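PDB 4XCW: molybdopterin adenylyltransferase from Helicobacter pylori, which probably catalyses the adenylylation of molybdopterin by ATP, the activating step before molybdenum insertion in molybdenum cofactor biosynthesis. Local coordinates for residues 45-50 with 60-65; 121-126 with 130-135; 55-60 with 91-96. All coordinates share one frame; numbering follows the deposited sequence. Where two conformers were deposited one is given.

Interaction 1. Residues 45-50 with 60-65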
ATOM      1  N   HIS B  45     -17.392  23.769  -3.779  1.00 36.00           N
ATOM      2  CA  HIS B  45     -17.983  23.328  -5.034  1.00 37.47           C
ATOM      3  C   HIS B  45     -18.539  21.927  -4.858  1.00 34.52           C
ATOM      4  O   HIS B  45     -17.804  20.948  -4.959  1.00 29.82           O
ATOM      5  CB  HIS B  45     -16.946  23.357  -6.156  1.00 35.71           C
ATOM      6  CG  HIS B  45     -16.342  24.708  -6.373  1.00 38.67           C
ATOM      7  ND1 HIS B  45     -16.915  25.657  -7.192  1.00 40.67           N
ATOM      8  CD2 HIS B  45     -15.222  25.275  -5.866  1.00 36.79           C
ATOM      9  CE1 HIS B  45     -16.170  26.747  -7.186  1.00 44.60           C
ATOM     10  NE2 HIS B  45     -15.136  26.542  -6.390  1.00 38.52           N
ATOM     11  N   TYR B  46     -19.838  21.844  -4.591  1.00 39.71           N
ATOM     12  CA  TYR B  46     -20.468  20.582  -4.223  1.00 40.38           C
ATOM     13  C   TYR B  46     -21.269  19.999  -5.378  1.00 39.94           C
ATOM     14  O   TYR B  46     -22.001  20.714  -6.057  1.00 41.35           O
ATOM     15  CB  TYR B  46     -21.373  20.785  -3.006  1.00 44.86           C
ATOM     16  CG  TYR B  46     -22.217  19.583  -2.638  1.00 49.26           C
ATOM     17  CD1 TYR B  46     -21.646  18.462  -2.046  1.00 46.93           C
ATOM     18  CD2 TYR B  46     -23.589  19.576  -2.866  1.00 54.49           C
ATOM     19  CE1 TYR B  46     -22.416  17.365  -1.697  1.00 45.81           C
ATOM     20  CE2 TYR B  46     -24.368  18.483  -2.519  1.00 55.22           C
ATOM     21  CZ  TYR B  46     -23.773  17.380  -1.936  1.00 51.11           C
ATOM     22  OH  TYR B  46     -24.537  16.290  -1.586  1.00 50.69           O
ATOM     23  N   GLU B  47     -21.121  18.696  -5.594  1.00 36.16           N
ATOM     24  CA  GLU B  47     -21.863  17.997  -6.635  1.00 41.10           C
ATOM     25  C   GLU B  47     -22.214  16.590  -6.189  1.00 36.06           C
ATOM     26  O   GLU B  47     -21.397  15.908  -5.572  1.00 33.56           O
ATOM     27  CB  GLU B  47     -21.059  17.930  -7.935  1.00 46.88           C
ATOM     28  CG  GLU B  47     -21.026  19.218  -8.724  1.00 57.77           C
ATOM     29  CD  GLU B  47     -20.465  19.025 -10.120  1.00 62.43           C
ATOM     30  OE1 GLU B  47     -20.418  20.016 -10.878  1.00 70.16           O
ATOM     31  OE2 GLU B  47     -20.076  17.886 -10.457  1.00 55.10           O
ATOM     32  N   ILE B  48     -23.432  16.169  -6.502  1.00 39.00           N
ATOM     33  CA  ILE B  48     -23.843  14.787  -6.316  1.00 43.19           C
ATOM     34  C   ILE B  48     -23.747  14.084  -7.659  1.00 41.78           C
ATOM     35  O   ILE B  48     -24.337  14.530  -8.640  1.00 45.80           O
ATOM     36  CB  ILE B  48     -25.281  14.675  -5.774  1.00 48.73           C
ATOM     37  CG1 ILE B  48     -25.458  15.557  -4.540  1.00 53.41           C
ATOM     38  CG2 ILE B  48     -25.623  13.223  -5.456  1.00 48.58           C
ATOM     39  CD1 ILE B  48     -26.833  15.445  -3.899  1.00 58.84           C
ATOM     40  N   VAL B  49     -22.999  12.991  -7.704  1.00 36.87           N
ATOM     41  CA  VAL B  49     -22.770  12.277  -8.954  1.00 39.17           C
ATOM     42  C   VAL B  49     -23.094  10.790  -8.802  1.00 41.14           C
ATOM     43  O   VAL B  49     -22.773  10.179  -7.782  1.00 38.66           O
ATOM     44  CB  VAL B  49     -21.310  12.470  -9.427  1.00 41.09           C
ATOM     45  CG1 VAL B  49     -20.997  11.602 -10.635  1.00 43.92           C
ATOM     46  CG2 VAL B  49     -21.076  13.928  -9.762  1.00 43.61           C
ATOM     47  N   ALA B  50     -23.750  10.222  -9.810  1.00 39.37           N
ATOM     48  CA  ALA B  50     -24.085   8.800  -9.806  1.00 41.61           C
ATOM     49  C   ALA B  50     -22.831   7.925  -9.762  1.00 45.82           C
ATOM     50  O   ALA B  50     -21.738   8.367 -10.117  1.00 42.88           O
ATOM     51  CB  ALA B  50     -24.928   8.455 -11.023  1.00 39.87           C
ATOM     52  N   LEU B  60     -14.566  15.229 -11.052  1.00 25.00           N
ATOM     53  CA  LEU B  60     -13.272  15.495 -10.433  1.00 24.41           C
ATOM     54  C   LEU B  60     -12.441  16.426 -11.315  1.00 26.43           C
ATOM     55  O   LEU B  60     -11.832  17.381 -10.837  1.00 26.25           O
ATOM     56  CB  LEU B  60     -12.507  14.193 -10.187  1.00 22.91           C
ATOM     57  CG  LEU B  60     -13.023  13.277  -9.079  1.00 23.08           C
ATOM     58  CD1 LEU B  60     -12.271  11.958  -9.099  1.00 22.48           C
ATOM     59  CD2 LEU B  60     -12.880  13.959  -7.727  1.00 22.58           C
ATOM     60  N   ILE B  61     -12.429  16.142 -12.612  1.00 29.53           N
ATOM     61  CA  ILE B  61     -11.639  16.936 -13.538  1.00 29.21           C
ATOM     62  C   ILE B  61     -12.150  18.376 -13.575  1.00 29.20           C
ATOM     63  O   ILE B  61     -11.361  19.320 -13.593  1.00 29.40           O
ATOM     64  CB  ILE B  61     -11.641  16.305 -14.946  1.00 31.63           C
ATOM     65  CG1 ILE B  61     -10.808  15.020 -14.929  1.00 30.71           C
ATOM     66  CG2 ILE B  61     -11.101  17.282 -15.985  1.00 34.17           C
ATOM     67  CD1 ILE B  61     -10.878  14.212 -16.200  1.00 32.38           C
ATOM     68  N   LYS B  62     -13.467  18.543 -13.536  1.00 29.70           N
ATOM     69  CA  LYS B  62     -14.062  19.877 -13.573  1.00 31.88           C
ATOM     70  C   LYS B  62     -13.703  20.655 -12.307  1.00 28.80           C
ATOM     71  O   LYS B  62     -13.376  21.840 -12.369  1.00 33.28           O
ATOM     72  CB  LYS B  62     -15.585  19.785 -13.744  1.00 34.33           C
ATOM     73  CG  LYS B  62     -16.313  21.125 -13.724  1.00 42.72           C
ATOM     74  CD  LYS B  62     -17.763  20.977 -14.175  1.00 51.59           C
ATOM     75  CE  LYS B  62     -18.494  19.909 -13.373  1.00 53.34           C
ATOM     76  NZ  LYS B  62     -19.925  19.768 -13.774  1.00 59.05           N
ATOM     77  N   MET B  63     -13.750  19.986 -11.159  1.00 29.29           N
ATOM     78  CA  MET B  63     -13.440  20.656  -9.896  1.00 29.76           C
ATOM     79  C   MET B  63     -11.982  21.113  -9.852  1.00 30.68           C
ATOM     80  O   MET B  63     -11.688  22.235  -9.430  1.00 29.61           O
ATOM     81  CB  MET B  63     -13.752  19.743  -8.709  1.00 30.57           C
ATOM     82  CG  MET B  63     -15.249  19.518  -8.477  1.00 33.15           C
ATOM     83  SD  MET B  63     -15.567  18.317  -7.153  1.00 31.47           S
ATOM     84  CE  MET B  63     -17.358  18.333  -7.083  1.00 26.92           C
ATOM     85  N   CYS B  64     -11.073  20.251 -10.308  1.00 26.42           N
ATOM     86  CA  CYS B  64      -9.654  20.600 -10.355  1.00 27.96           C
ATOM     87  C   CYS B  64      -9.348  21.645 -11.427  1.00 31.27           C
ATOM     88  O   CYS B  64      -8.724  22.676 -11.145  1.00 32.09           O
ATOM     89  CB  CYS B  64      -8.799  19.356 -10.612  1.00 25.91           C
ATOM     90  SG  CYS B  64      -8.878  18.119  -9.321  1.00 26.75           S
ATOM     91  N   ASP B  65      -9.785  21.371 -12.656  1.00 30.75           N
ATOM     92  CA  ASP B  65      -9.375  22.169 -13.811  1.00 33.87           C
ATOM     93  C   ASP B  65     -10.168  23.462 -13.991  1.00 37.45           C
ATOM     94  O   ASP B  65      -9.585  24.521 -14.236  1.00 41.60           O
ATOM     95  CB  ASP B  65      -9.481  21.344 -15.097  1.00 34.75           C
ATOM     96  CG  ASP B  65      -8.538  20.149 -15.119  1.00 34.68           C
ATOM     97  OD1 ASP B  65      -7.918  19.841 -14.078  1.00 31.50           O
ATOM     98  OD2 ASP B  65      -8.427  19.515 -16.191  1.00 30.78           O
TER
HETATM   99  O   HOH W   1     -19.621  16.898 -13.694  1.00 57.25           O
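Lys62 leaves its helix with CG anti to the backbone N (chi1 177°) and then bends at chi3 (54°), a kink that carries NZ across the end of Glu47, whose own chain runs extended from the strand. The two side chains cross at about a right angle, and the ammonium group meets the carboxylate on one oxygen: NZ of Lys62 lies 2.9 Å from OE1 of Glu47, a hydrogen-bonded salt bridge that uses the syn lone pair of OE1. The other oxygen, OE2, probably hydrogen-bonds to the hydroxyl of Ser59, in the conformer given, about one turn back on the same helix. A water accepts a hydrogen bond from Lys62 NZ at 2.9 Å and gives only a weak one to Glu47 OE2, so it links the two charged groups a second time, strongly on the lysine side only. Held through both oxygens, the carboxylate is probably restrained in its rotation, and the nearby lysine probably favours its charged form.

Strand 42-49 and helix 53-66 follow one another in the chain and run nearly antiparallel, their short axes at 173° and 10.2 Å apart, as expected for a strand and the helix packed on its sheet in an alpha/beta fold. The strand is at the sheet's edge within this chain, bonded to strand 6-13.

Beside the ion pair, Met63 extends from helix to strand. With CG anti to its carbonyl carbon and the rest extended, its chain slides past that of Glu47 in the opposite direction. The terminal methyl does the touching: CE of Met63 sits 3.8 Å from CB of Glu47 and 3.4 Å from the backbone O of His45. The imidazole of His45 turns to other partners, stacking on Tyr67 and hydrogen-bonding through NE2 to His7.

Interaction 2. Residues 121-126 with 130-135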
ATOM      1  N   GLN B 121     -10.228   3.725  -0.078  1.00 21.02           N
ATOM      2  CA  GLN B 121     -10.037   5.183  -0.081  1.00 21.67           C
ATOM      3  C   GLN B 121      -8.589   5.515  -0.350  1.00 24.96           C
ATOM      4  O   GLN B 121      -7.697   4.933   0.260  1.00 23.98           O
ATOM      5  CB  GLN B 121     -10.449   5.817   1.248  1.00 25.82           C
ATOM      6  CG  GLN B 121     -11.939   5.849   1.511  1.00 26.38           C
ATOM      7  CD  GLN B 121     -12.256   6.120   2.968  1.00 28.05           C
ATOM      8  OE1 GLN B 121     -13.099   5.445   3.560  1.00 32.15           O
ATOM      9  NE2 GLN B 121     -11.585   7.113   3.555  1.00 25.24           N
ATOM     10  N   SER B 122      -8.358   6.461  -1.252  1.00 21.80           N
ATOM     11  CA  SER B 122      -7.002   6.840  -1.623  0.50 23.10           C
ATOM     12  C   SER B 122      -6.868   8.350  -1.740  1.00 21.72           C
ATOM     13  O   SER B 122      -7.809   9.092  -1.459  1.00 24.82           O
ATOM     14  CB  SER B 122      -6.612   6.181  -2.945  0.50 26.78           C
ATOM     15  OG  SER B 122      -7.526   6.543  -3.967  0.50 28.40           O
ATOM     16  N   ALA B 123      -5.695   8.797  -2.164  1.00 19.87           N
ATOM     17  CA  ALA B 123      -5.472  10.211  -2.414  1.00 20.32           C
ATOM     18  C   ALA B 123      -4.418  10.358  -3.489  1.00 22.35           C
ATOM     19  O   ALA B 123      -3.569   9.484  -3.658  1.00 22.23           O
ATOM     20  CB  ALA B 123      -5.060  10.929  -1.154  1.00 21.07           C
ATOM     21  N   GLY B 124      -4.487  11.455  -4.235  1.00 19.20           N
ATOM     22  CA  GLY B 124      -3.533  11.688  -5.298  1.00 19.89           C
ATOM     23  C   GLY B 124      -3.500  13.136  -5.733  1.00 22.73           C
ATOM     24  O   GLY B 124      -4.301  13.957  -5.279  1.00 20.43           O
ATOM     25  N   ILE B 125      -2.579  13.443  -6.636  1.00 19.96           N
ATOM     26  CA  ILE B 125      -2.401  14.793  -7.133  1.00 22.44           C
ATOM     27  C   ILE B 125      -2.834  14.906  -8.587  1.00 22.39           C
ATOM     28  O   ILE B 125      -2.441  14.094  -9.411  1.00 20.88           O
ATOM     29  CB  ILE B 125      -0.931  15.232  -7.031  1.00 20.94           C
ATOM     30  CG1 ILE B 125      -0.427  15.085  -5.598  1.00 22.41           C
ATOM     31  CG2 ILE B 125      -0.760  16.656  -7.565  1.00 22.91           C
ATOM     32  CD1 ILE B 125      -1.233  15.887  -4.584  1.00 22.52           C
ATOM     33  N   ARG B 126      -3.669  15.899  -8.884  1.00 24.64           N
ATOM     34  CA  ARG B 126      -3.911  16.319 -10.260  1.00 22.98           C
ATOM     35  C   ARG B 126      -3.521  17.780 -10.384  1.00 24.90           C
ATOM     36  O   ARG B 126      -4.222  18.659  -9.879  1.00 25.32           O
ATOM     37  CB  ARG B 126      -5.376  16.136 -10.673  1.00 24.42           C
ATOM     38  CG  ARG B 126      -5.633  16.610 -12.102  1.00 26.61           C
ATOM     39  CD  ARG B 126      -7.097  16.481 -12.524  1.00 26.55           C
ATOM     40  NE  ARG B 126      -7.286  17.018 -13.870  1.00 26.66           N
ATOM     41  CZ  ARG B 126      -7.180  16.296 -14.975  1.00 26.85           C
ATOM     42  NH1 ARG B 126      -6.912  14.997 -14.896  1.00 29.96           N
ATOM     43  NH2 ARG B 126      -7.353  16.866 -16.159  1.00 28.14           N
ATOM     44  N   LEU B 130      -5.106  18.540  -4.711  1.00 25.37           N
ATOM     45  CA  LEU B 130      -5.050  17.307  -3.942  1.00 20.93           C
ATOM     46  C   LEU B 130      -6.447  16.701  -3.852  1.00 20.16           C
ATOM     47  O   LEU B 130      -7.386  17.360  -3.416  1.00 21.65           O
ATOM     48  CB  LEU B 130      -4.495  17.557  -2.537  1.00 21.58           C
ATOM     49  CG  LEU B 130      -4.582  16.390  -1.538  1.00 22.97           C
ATOM     50  CD1 LEU B 130      -3.787  15.172  -1.980  1.00 23.42           C
ATOM     51  CD2 LEU B 130      -4.127  16.833  -0.156  1.00 24.96           C
ATOM     52  N   ILE B 131      -6.578  15.451  -4.284  1.00 20.48           N
ATOM     53  CA  ILE B 131      -7.846  14.730  -4.179  1.00 18.95           C
ATOM     54  C   ILE B 131      -7.757  13.633  -3.127  1.00 20.26           C
ATOM     55  O   ILE B 131      -6.834  12.828  -3.136  1.00 21.10           O
ATOM     56  CB  ILE B 131      -8.251  14.108  -5.528  1.00 19.78           C
ATOM     57  CG1 ILE B 131      -8.257  15.176  -6.616  1.00 16.95           C
ATOM     58  CG2 ILE B 131      -9.636  13.460  -5.433  1.00 21.88           C
ATOM     59  CD1 ILE B 131      -8.587  14.625  -8.009  1.00 19.73           C
ATOM     60  N   ILE B 132      -8.711  13.620  -2.204  1.00 18.65           N
ATOM     61  CA  ILE B 132      -8.753  12.591  -1.166  1.00 19.12           C
ATOM     62  C   ILE B 132     -10.135  11.975  -1.101  1.00 21.08           C
ATOM     63  O   ILE B 132     -11.126  12.703  -1.071  1.00 22.04           O
ATOM     64  CB  ILE B 132      -8.421  13.162   0.216  1.00 22.47           C
ATOM     65  CG1 ILE B 132      -7.146  14.001   0.164  1.00 25.49           C
ATOM     66  CG2 ILE B 132      -8.291  12.041   1.245  1.00 21.94           C
ATOM     67  CD1 ILE B 132      -6.842  14.684   1.476  1.00 26.26           C
ATOM     68  N   ASN B 133     -10.203  10.645  -1.057  1.00 22.16           N
ATOM     69  CA  ASN B 133     -11.464   9.936  -0.819  1.00 20.20           C
ATOM     70  C   ASN B 133     -11.756   9.826   0.676  1.00 22.82           C
ATOM     71  O   ASN B 133     -10.948   9.274   1.409  1.00 24.72           O
ATOM     72  CB  ASN B 133     -11.430   8.523  -1.401  1.00 20.97           C
ATOM     73  CG  ASN B 133     -10.917   8.475  -2.827  1.00 22.35           C
ATOM     74  OD1 ASN B 133     -10.135   7.588  -3.177  1.00 24.27           O
ATOM     75  ND2 ASN B 133     -11.375   9.401  -3.665  1.00 22.46           N
ATOM     76  N   LEU B 134     -12.910  10.325   1.117  1.00 23.40           N
ATOM     77  CA  LEU B 134     -13.285  10.292   2.533  1.00 24.01           C
ATOM     78  C   LEU B 134     -14.334   9.203   2.777  1.00 25.17           C
ATOM     79  O   LEU B 134     -14.854   8.645   1.819  1.00 29.19           O
ATOM     80  CB  LEU B 134     -13.826  11.657   2.970  1.00 25.16           C
ATOM     81  CG  LEU B 134     -12.885  12.847   2.837  1.00 25.95           C
ATOM     82  CD1 LEU B 134     -13.573  14.105   3.367  1.00 26.38           C
ATOM     83  CD2 LEU B 134     -11.571  12.566   3.565  1.00 26.02           C
ATOM     84  N   PRO B 135     -14.648   8.892   4.056  1.00 25.14           N
ATOM     85  CA  PRO B 135     -15.689   7.888   4.300  1.00 27.13           C
ATOM     86  C   PRO B 135     -17.081   8.417   3.985  1.00 31.95           C
ATOM     87  O   PRO B 135     -17.217   9.529   3.472  1.00 32.01           O
ATOM     88  CB  PRO B 135     -15.561   7.590   5.807  1.00 30.77           C
ATOM     89  CG  PRO B 135     -14.214   8.102   6.195  1.00 26.94           C
ATOM     90  CD  PRO B 135     -13.973   9.278   5.306  1.00 26.25           C
TER
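Gly124 and Ile131 face each other as a hydrogen-bonded antiparallel pair, flanked by the non-hydrogen-bonded pairs Ala123 with Ile132 and Ile125 with Leu130, and the short strand axes run at 155° to one another. This is a beta hairpin, strands 123-126 and 129-134, built into the mixed sheet of the probable molybdopterin-binding domain. Gly124 N to Ile131 O and Ile131 N to Gly124 O both span 2.9 Å, and the CA of Ala123 adds a CH···O contact to that same Ile131 carbonyl.

On the face that carries Ala123, Ile125, Leu130 and Ile132, the side chains are apolar. CD1 of Ile125 meets CD1 of Leu130 at 3.7 Å, and CB of Ala123 rests against CG1 of Ile132. Helices 99-110 and 152-158 cover this face, and Ile125 also packs on Pro80 of a second subunit, which brings the hairpin to the subunit interface.

Towards the open end of the hairpin, polar side chains take over. CG of Asn133 stands anti to its carbonyl carbon, which swings the amide back over Ser122. There OD1 accepts two bonds from the same face of its plane, one from Ser122 N at 2.9 Å and one, in the conformer given, from Ser122 OG, also at 2.9 Å, while Asn133 N returns a nearly straight bond to Ser122 O. ND2 of Asn133 is held by the hydroxyls of Thr74 and Thr90, so both ends of this buried amide are satisfied and its flip state is fixed. Gln121 slides past Asn133 in the opposite direction, the two amide planes 77° apart. Its NE2 donates to Asn133 O at 3.1 Å, approaching from above the carbonyl plane, with a bent N-H···O angle of 136°.

Interaction 3. Residues 55-60 with 91-96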
ATOM      1  N   LEU B  55     -18.582   9.607 -15.147  1.00 33.35           N
ATOM      2  CA  LEU B  55     -19.207  10.788 -14.566  1.00 31.61           C
ATOM      3  C   LEU B  55     -18.411  11.305 -13.375  1.00 30.28           C
ATOM      4  O   LEU B  55     -18.245  12.513 -13.199  1.00 30.54           O
ATOM      5  CB  LEU B  55     -20.646  10.484 -14.144  1.00 34.29           C
ATOM      6  CG  LEU B  55     -21.679  10.467 -15.268  1.00 37.96           C
ATOM      7  CD1 LEU B  55     -23.074  10.218 -14.713  1.00 40.38           C
ATOM      8  CD2 LEU B  55     -21.623  11.771 -16.048  1.00 37.28           C
ATOM      9  N   ILE B  56     -17.913  10.395 -12.549  1.00 28.26           N
ATOM     10  CA  ILE B  56     -17.095  10.809 -11.416  1.00 24.88           C
ATOM     11  C   ILE B  56     -15.768  11.406 -11.891  1.00 24.41           C
ATOM     12  O   ILE B  56     -15.308  12.416 -11.359  1.00 26.81           O
ATOM     13  CB  ILE B  56     -16.841   9.639 -10.463  1.00 24.72           C
ATOM     14  CG1 ILE B  56     -18.177   9.148  -9.899  1.00 30.12           C
ATOM     15  CG2 ILE B  56     -15.887  10.052  -9.342  1.00 25.43           C
ATOM     16  CD1 ILE B  56     -18.050   8.305  -8.652  1.00 38.10           C
ATOM     17  N   GLU B  57     -15.167  10.799 -12.910  1.00 27.55           N
ATOM     18  CA  GLU B  57     -13.929  11.341 -13.473  1.00 27.29           C
ATOM     19  C   GLU B  57     -14.155  12.756 -13.987  1.00 27.08           C
ATOM     20  O   GLU B  57     -13.392  13.665 -13.684  1.00 29.34           O
ATOM     21  CB  GLU B  57     -13.407  10.460 -14.606  1.00 32.41           C
ATOM     22  CG  GLU B  57     -12.953   9.079 -14.168  1.00 32.76           C
ATOM     23  CD  GLU B  57     -12.418   8.255 -15.317  1.00 40.83           C
ATOM     24  OE1 GLU B  57     -12.126   8.838 -16.386  1.00 40.73           O
ATOM     25  OE2 GLU B  57     -12.285   7.023 -15.149  1.00 43.88           O
ATOM     26  N   LYS B  58     -15.211  12.929 -14.777  1.00 29.56           N
ATOM     27  CA  LYS B  58     -15.534  14.237 -15.332  1.00 30.60           C
ATOM     28  C   LYS B  58     -15.754  15.288 -14.255  1.00 29.96           C
ATOM     29  O   LYS B  58     -15.331  16.428 -14.402  1.00 32.31           O
ATOM     30  CB  LYS B  58     -16.773  14.138 -16.219  1.00 32.73           C
ATOM     31  CG  LYS B  58     -16.507  13.512 -17.574  1.00 41.65           C
ATOM     32  CD  LYS B  58     -17.778  13.453 -18.402  1.00 47.44           C
ATOM     33  CE  LYS B  58     -17.499  12.980 -19.818  1.00 53.91           C
ATOM     34  NZ  LYS B  58     -18.756  12.839 -20.601  1.00 61.45           N
ATOM     35  N   SER B  59     -16.424  14.904 -13.174  1.00 33.52           N
ATOM     36  CA  SER B  59     -16.688  15.818 -12.065  0.50 31.27           C
ATOM     37  C   SER B  59     -15.399  16.220 -11.361  1.00 29.40           C
ATOM     38  O   SER B  59     -15.167  17.397 -11.093  1.00 28.88           O
ATOM     39  CB  SER B  59     -17.651  15.184 -11.061  0.50 30.91           C
ATOM     40  OG  SER B  59     -17.928  16.074  -9.992  0.50 28.24           O
ATOM     41  N   LEU B  60     -14.566  15.229 -11.052  1.00 25.00           N
ATOM     42  CA  LEU B  60     -13.272  15.495 -10.433  1.00 24.41           C
ATOM     43  C   LEU B  60     -12.441  16.426 -11.315  1.00 26.43           C
ATOM     44  O   LEU B  60     -11.832  17.381 -10.837  1.00 26.25           O
ATOM     45  CB  LEU B  60     -12.507  14.193 -10.187  1.00 22.91           C
ATOM     46  CG  LEU B  60     -13.023  13.277  -9.079  1.00 23.08           C
ATOM     47  CD1 LEU B  60     -12.271  11.958  -9.099  1.00 22.48           C
ATOM     48  CD2 LEU B  60     -12.880  13.959  -7.727  1.00 22.58           C
ATOM     49  N   LYS B  91      -7.966   7.442  -9.289  1.00 25.17           N
ATOM     50  CA  LYS B  91      -6.667   7.036  -9.824  1.00 23.74           C
ATOM     51  C   LYS B  91      -6.518   7.437 -11.282  1.00 27.26           C
ATOM     52  O   LYS B  91      -5.424   7.790 -11.749  1.00 25.99           O
ATOM     53  CB  LYS B  91      -6.479   5.522  -9.670  1.00 31.99           C
ATOM     54  CG  LYS B  91      -5.105   5.032 -10.101  1.00 42.83           C
ATOM     55  CD  LYS B  91      -5.085   3.524 -10.310  1.00 49.83           C
ATOM     56  CE  LYS B  91      -5.486   2.776  -9.044  1.00 54.06           C
ATOM     57  NZ  LYS B  91      -5.420   1.298  -9.233  1.00 60.61           N
ATOM     58  N   LYS B  92      -7.626   7.393 -12.011  1.00 24.35           N
ATOM     59  CA  LYS B  92      -7.599   7.698 -13.435  1.00 28.85           C
ATOM     60  C   LYS B  92      -7.270   9.178 -13.690  1.00 30.96           C
ATOM     61  O   LYS B  92      -6.559   9.512 -14.644  1.00 32.08           O
ATOM     62  CB  LYS B  92      -8.942   7.319 -14.075  1.00 32.03           C
ATOM     63  CG  LYS B  92      -9.052   7.657 -15.554  1.00 46.90           C
ATOM     64  CD  LYS B  92      -7.919   7.035 -16.355  1.00 54.29           C
ATOM     65  CE  LYS B  92      -7.877   7.588 -17.771  1.00 62.43           C
ATOM     66  NZ  LYS B  92      -6.637   7.185 -18.491  1.00 66.61           N
ATOM     67  N   VAL B  93      -7.763  10.071 -12.836  1.00 25.14           N
ATOM     68  CA  VAL B  93      -7.591  11.498 -13.115  1.00 30.05           C
ATOM     69  C   VAL B  93      -6.365  12.093 -12.418  1.00 29.24           C
ATOM     70  O   VAL B  93      -5.975  13.219 -12.720  1.00 27.99           O
ATOM     71  CB  VAL B  93      -8.851  12.323 -12.719  1.00 29.61           C
ATOM     72  CG1 VAL B  93     -10.108  11.719 -13.340  1.00 28.75           C
ATOM     73  CG2 VAL B  93      -8.993  12.427 -11.215  1.00 24.08           C
ATOM     74  N   CYS B  94      -5.761  11.347 -11.492  1.00 25.18           N
ATOM     75  CA  CYS B  94      -4.545  11.811 -10.828  1.00 25.38           C
ATOM     76  C   CYS B  94      -3.300  11.407 -11.594  1.00 28.07           C
ATOM     77  O   CYS B  94      -3.281  10.373 -12.259  1.00 30.41           O
ATOM     78  CB  CYS B  94      -4.448  11.263  -9.408  1.00 23.57           C
ATOM     79  SG  CYS B  94      -5.603  12.009  -8.288  1.00 25.74           S
ATOM     80  N   GLN B  95      -2.258  12.226 -11.483  1.00 26.59           N
ATOM     81  CA  GLN B  95      -0.976  11.940 -12.121  1.00 26.96           C
ATOM     82  C   GLN B  95      -0.017  11.195 -11.180  1.00 29.80           C
ATOM     83  O   GLN B  95       0.813  10.398 -11.626  1.00 34.62           O
ATOM     84  CB  GLN B  95      -0.338  13.243 -12.608  1.00 34.12           C
ATOM     85  CG  GLN B  95      -1.210  14.019 -13.584  1.00 41.65           C
ATOM     86  CD  GLN B  95      -1.167  15.517 -13.346  1.00 43.89           C
ATOM     87  OE1 GLN B  95      -0.794  15.976 -12.265  1.00 37.31           O
ATOM     88  NE2 GLN B  95      -1.543  16.290 -14.361  1.00 48.87           N
ATOM     89  N   LYS B  96      -0.135  11.480  -9.887  1.00 26.43           N
ATOM     90  CA  LYS B  96       0.642  10.833  -8.822  1.00 24.99           C
ATOM     91  C   LYS B  96      -0.289  10.421  -7.696  1.00 25.54           C
ATOM     92  O   LYS B  96      -1.068  11.248  -7.227  1.00 28.60           O
ATOM     93  CB  LYS B  96       1.691  11.776  -8.229  1.00 26.31           C
ATOM     94  CG  LYS B  96       2.892  12.112  -9.078  1.00 37.14           C
ATOM     95  CD  LYS B  96       3.824  13.007  -8.265  1.00 40.81           C
ATOM     96  CE  LYS B  96       5.135  13.297  -8.986  1.00 48.30           C
ATOM     97  NZ  LYS B  96       4.961  14.215 -10.150  1.00 52.38           N
TER
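Apolar packing centres on Val93, at the end of helix 86-93, whose two methyls divide between two residues of helix 53-66. CG1 of Val93 reaches CB of Glu57 at 3.8 Å, whereas CG2, standing between the backbone N and carbonyl carbon of Val93, lies 3.9 Å from CD1 of Leu60, with the leucine and valine side chains meeting at about a right angle. Ile131 of the sheet touches both Leu60 and Val93.

Across this contact the carboxylate meets carbon rather than charge. The carboxylate of Glu57 lies against the aliphatic part of Lys92, with OE2 of Glu57 3.3 Å from CG of Lys92. A bend at chi2 (55°) leads the lysine amine away, leaving Lys92 NZ 6.1 Å from Glu57 OE1, too far for a salt bridge; any attraction is probably long-range. The salt-bridge partner of Glu57 is Arg53, on its own helix.

Behind the helix end, Gln95 and Lys96 both face Ile125 in a classic beta bulge. Two helices, 53-66 and 86-93, thus meet over one face of a sheet at Ile131, as in layered alpha/beta domains.

Along the chain, interactions 1 and 3 alternate their segments and share helix 53-66, with Leu60 common to both; interaction 2 follows after interaction 3 has closed. The centres of interactions 1 and 3 lie about 9 Å apart. Those of interactions 2 and 3 are about 10 Å apart, and those of interactions 1 and 2 about 13 Å. One mixed sheet ties them together: strand 42-49 forms one border, the hairpin lies towards the other. Helix 53-66 reaches from the edge strand, by a probable hydrogen bond between Ser59 and Glu47, to the hairpin, through the Asp65-Arg126 salt bridge. Probable backbone bonds from Ile125 to Gln95 and Lys96 join interactions 2 and 3, and all three contacts lie in the probable molybdopterin-binding domain.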